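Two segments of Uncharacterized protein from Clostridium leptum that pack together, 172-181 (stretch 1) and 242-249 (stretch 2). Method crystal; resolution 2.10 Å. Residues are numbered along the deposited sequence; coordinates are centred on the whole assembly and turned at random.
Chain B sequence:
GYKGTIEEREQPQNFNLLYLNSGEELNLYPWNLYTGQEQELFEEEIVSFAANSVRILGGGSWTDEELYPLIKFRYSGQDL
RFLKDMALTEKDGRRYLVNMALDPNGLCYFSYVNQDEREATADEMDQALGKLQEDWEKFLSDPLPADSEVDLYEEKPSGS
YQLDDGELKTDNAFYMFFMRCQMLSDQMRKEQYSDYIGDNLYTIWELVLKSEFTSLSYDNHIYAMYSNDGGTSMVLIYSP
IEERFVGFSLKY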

# COMPACT_ATOMS: atom_id res chain seq x y z
N ASN B 172 3.77 -0.09 -28.54
CA ASN B 172 4.64 -0.35 -27.37
C ASN B 172 4.30 0.62 -26.22
O ASN B 172 4.41 1.84 -26.36
CB ASN B 172 6.11 -0.24 -27.78
CG ASN B 172 7.07 -0.59 -26.65
OD1 ASN B 172 7.12 0.11 -25.64
ND2 ASN B 172 7.83 -1.66 -26.82
N ALA B 173 3.85 0.09 -25.07
CA ALA B 173 3.37 0.97 -24.00
C ALA B 173 4.47 1.93 -23.49
O ALA B 173 4.18 3.08 -23.08
CB ALA B 173 2.81 0.14 -22.84
N PHE B 174 5.72 1.47 -23.50
CA PHE B 174 6.84 2.26 -22.97
C PHE B 174 7.13 3.38 -23.94
O PHE B 174 7.17 4.51 -23.53
CB PHE B 174 8.07 1.39 -22.67
CG PHE B 174 7.84 0.41 -21.56
CD1 PHE B 174 7.98 0.80 -20.25
CD2 PHE B 174 7.41 -0.89 -21.83
CE1 PHE B 174 7.74 -0.07 -19.21
CE2 PHE B 174 7.16 -1.77 -20.79
CZ PHE B 174 7.31 -1.36 -19.47
N TYR B 175 7.25 3.05 -25.24
CA TYR B 175 7.47 4.07 -26.25
C TYR B 175 6.37 5.14 -26.23
O TYR B 175 6.66 6.33 -26.33
CB TYR B 175 7.57 3.48 -27.65
CG TYR B 175 8.76 2.59 -27.92
CD1 TYR B 175 9.94 2.70 -27.17
CD2 TYR B 175 8.73 1.68 -28.98
CE1 TYR B 175 11.05 1.90 -27.46
CE2 TYR B 175 9.83 0.88 -29.28
CZ TYR B 175 10.99 0.99 -28.53
OH TYR B 175 12.08 0.17 -28.81
N MSE B 176 5.11 4.71 -26.10
CA MSE B 176 4.00 5.66 -26.16
C MSE B 176 4.04 6.58 -24.97
O MSE B 176 3.82 7.81 -25.09
CB MSE B 176 2.64 4.98 -26.15
CG MSE B 176 2.42 4.25 -27.46
SE MSE B 176 0.60 3.45 -27.48
CE MSE B 176 0.38 2.37 -25.81
N PHE B 177 4.30 6.00 -23.80
CA PHE B 177 4.32 6.81 -22.58
C PHE B 177 5.51 7.79 -22.60
O PHE B 177 5.34 8.96 -22.31
CB PHE B 177 4.40 5.92 -21.36
CG PHE B 177 4.50 6.70 -20.07
CD1 PHE B 177 3.41 7.40 -19.58
CD2 PHE B 177 5.70 6.76 -19.39
CE1 PHE B 177 3.53 8.14 -18.41
CE2 PHE B 177 5.83 7.47 -18.22
CZ PHE B 177 4.72 8.16 -17.73
N PHE B 178 6.69 7.34 -22.97
CA PHE B 178 7.84 8.27 -23.04
C PHE B 178 7.65 9.38 -24.05
O PHE B 178 8.04 10.54 -23.81
CB PHE B 178 9.15 7.51 -23.31
CG PHE B 178 9.53 6.58 -22.20
CD1 PHE B 178 9.32 6.93 -20.90
CD2 PHE B 178 10.07 5.34 -22.47
CE1 PHE B 178 9.64 6.05 -19.87
CE2 PHE B 178 10.42 4.49 -21.44
CZ PHE B 178 10.22 4.85 -20.15
N MSE B 179 7.04 9.05 -25.17
CA MSE B 179 6.80 10.06 -26.23
C MSE B 179 5.82 11.09 -25.72
O MSE B 179 6.01 12.28 -25.94
CB MSE B 179 6.18 9.44 -27.48
CG MSE B 179 7.22 8.75 -28.36
SE MSE B 179 6.35 7.59 -29.72
CE MSE B 179 4.86 8.85 -30.11
N ARG B 180 4.78 10.66 -25.00
CA ARG B 180 3.85 11.63 -24.40
C ARG B 180 4.54 12.53 -23.38
O ARG B 180 4.36 13.78 -23.38
CB ARG B 180 2.63 10.96 -23.78
CG ARG B 180 1.68 10.38 -24.81
CD ARG B 180 0.60 9.57 -24.11
NE ARG B 180 -0.39 9.03 -25.04
CZ ARG B 180 -1.43 9.70 -25.53
NH1 ARG B 180 -1.64 10.98 -25.22
NH2 ARG B 180 -2.25 9.09 -26.36
N CYS B 181 5.38 11.94 -22.52
CA CYS B 181 6.15 12.74 -21.55
C CYS B 181 7.03 13.81 -22.21
O CYS B 181 7.03 14.98 -21.79
CB CYS B 181 6.99 11.84 -20.64
SG CYS B 181 6.01 10.83 -19.46
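Stretch 2, residues 242-249: EERFVGFS

Strand 244-249 packs on helix 173-181 of the same chain. Glu242 and Glu243 precede the strand, outside regular structure, Glu243 having positive phi and psi (54/46); stretch 2 then becomes extended from Arg244 onward, although Val246 departs from the usual strand values (-109/4). The strand runs in broadly the same direction as the helix, with 42° between their N-to-C directions and a closest axial approach of 7.6 Å. The backbones come near at the start of both elements, where Ala173 CA lies 5.1 Å from Arg244 CA; one helical turn later Phe177 CA is 6.3 Å from Phe245 CA. The contact buries 442 Å², both sides summed.

Most of the contact is aromatic and apolar: Phe245, with chi1 m, points toward the helix and is the most heavily covered residue of the contact. Its ring lies among Ala173, Phe174 and Phe177, with Phe245 CE2 3.7 Å from Ala173 CB and Phe245 CD2 3.9 Å from Phe177 CB. The edge of Phe245 is turned to the face of Phe174 (planes at 65°), which brings Phe245 CZ to 3.6 Å from Phe174 CE1; a more offset edge-to-face pair forms with Phe177 (planes at 70°). Phe248, chi1 p, also points toward the helix, and its CD1 meets Phe177 CZ at 3.6 Å, at the edge of the Phe177 ring. Phe177, chi1 t, thus contacts both strand phenylalanines. Between these two, Val246 points away and Gly247 has no side chain. On the Arg244 side, the selenomethionine Met176 places its CE 3.6 Å from both Arg244 CB and Glu243 O.

No direct hydrogen bond joins the stretches. Instead, water 1 bridges the backbones, donating to Ala173 O and accepting from Phe245 N, each at 2.8 Å. Ala173 O also accepts the helical bond from Phe177 N at 3.0 Å and lies 3.4 Å from Phe245 CD2, near the plane of that ring. At the N terminus of the helix, Asn172 OD1 caps Tyr175 N at 3.0 Å and, more weakly, Phe174 N at 2.9 Å.

Two charged groups also meet: Arg244 NH1 lies over one face of the Arg180 guanidinium, 4.2 Å from Arg180 NE. These like charges give no attraction of their own, but Arg244 is paired within its own stretch, its NE forming a salt bridge with Glu242 OE1 at 2.9 Å and its NH2 a hydrogen bond to Glu242 OE1 at 3.1 Å.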

# COMPACT_ATOMS: atom_id res chain seq x y z
N GLU B 242 -7.16 -0.47 -21.60
CA GLU B 242 -6.64 0.46 -22.61
C GLU B 242 -5.34 0.03 -23.24
O GLU B 242 -4.93 0.59 -24.24
CB GLU B 242 -6.49 1.87 -22.05
CG GLU B 242 -7.78 2.39 -21.42
CD GLU B 242 -7.77 3.90 -21.14
OE1 GLU B 242 -6.82 4.61 -21.57
OE2 GLU B 242 -8.69 4.38 -20.43
N GLU B 243 -4.67 -0.94 -22.64
CA GLU B 243 -3.34 -1.37 -23.09
C GLU B 243 -2.35 -0.20 -23.19
O GLU B 243 -1.60 -0.06 -24.14
CB GLU B 243 -3.45 -2.13 -24.41
CG GLU B 243 -4.33 -3.37 -24.27
CD GLU B 243 -4.08 -4.37 -25.39
OE1 GLU B 243 -4.58 -4.13 -26.50
OE2 GLU B 243 -3.32 -5.34 -25.18
N ARG B 244 -2.33 0.62 -22.15
CA ARG B 244 -1.35 1.67 -22.07
C ARG B 244 -1.17 2.13 -20.64
O ARG B 244 -1.98 1.81 -19.75
CB ARG B 244 -1.78 2.86 -22.92
CG ARG B 244 -3.10 3.46 -22.52
CD ARG B 244 -3.03 4.95 -22.81
NE ARG B 244 -4.24 5.61 -22.41
CZ ARG B 244 -4.34 6.92 -22.14
NH1 ARG B 244 -3.29 7.73 -22.26
NH2 ARG B 244 -5.52 7.41 -21.74
N PHE B 245 -0.09 2.87 -20.41
CA PHE B 245 0.13 3.52 -19.15
C PHE B 245 -0.79 4.72 -18.96
O PHE B 245 -0.91 5.57 -19.84
CB PHE B 245 1.60 3.88 -19.00
CG PHE B 245 2.50 2.68 -18.87
CD1 PHE B 245 2.37 1.81 -17.79
CD2 PHE B 245 3.51 2.45 -19.79
CE1 PHE B 245 3.23 0.72 -17.66
CE2 PHE B 245 4.35 1.37 -19.67
CZ PHE B 245 4.21 0.48 -18.62
N VAL B 246 -1.53 4.73 -17.85
CA VAL B 246 -2.45 5.82 -17.58
C VAL B 246 -1.97 6.72 -16.44
O VAL B 246 -2.66 7.64 -16.04
CB VAL B 246 -3.88 5.32 -17.31
CG1 VAL B 246 -4.42 4.63 -18.56
CG2 VAL B 246 -3.91 4.39 -16.12
N GLY B 247 -0.79 6.45 -15.93
CA GLY B 247 -0.22 7.24 -14.87
C GLY B 247 1.13 6.78 -14.41
O GLY B 247 1.63 5.76 -14.87
N PHE B 248 1.71 7.53 -13.48
CA PHE B 248 2.94 7.19 -12.86
C PHE B 248 3.11 7.90 -11.54
O PHE B 248 2.44 8.87 -11.25
CB PHE B 248 4.16 7.53 -13.75
CG PHE B 248 4.48 9.00 -13.79
CD1 PHE B 248 3.81 9.85 -14.66
CD2 PHE B 248 5.46 9.55 -12.95
CE1 PHE B 248 4.10 11.21 -14.68
CE2 PHE B 248 5.73 10.92 -12.96
CZ PHE B 248 5.04 11.75 -13.83
N SER B 249 4.05 7.39 -10.75
CA SER B 249 4.49 7.97 -9.49
C SER B 249 5.99 7.86 -9.52
O SER B 249 6.52 6.77 -9.76
CB SER B 249 3.98 7.15 -8.29
OG SER B 249 4.64 7.57 -7.09
O HOH W 1 1.51 3.64 -22.60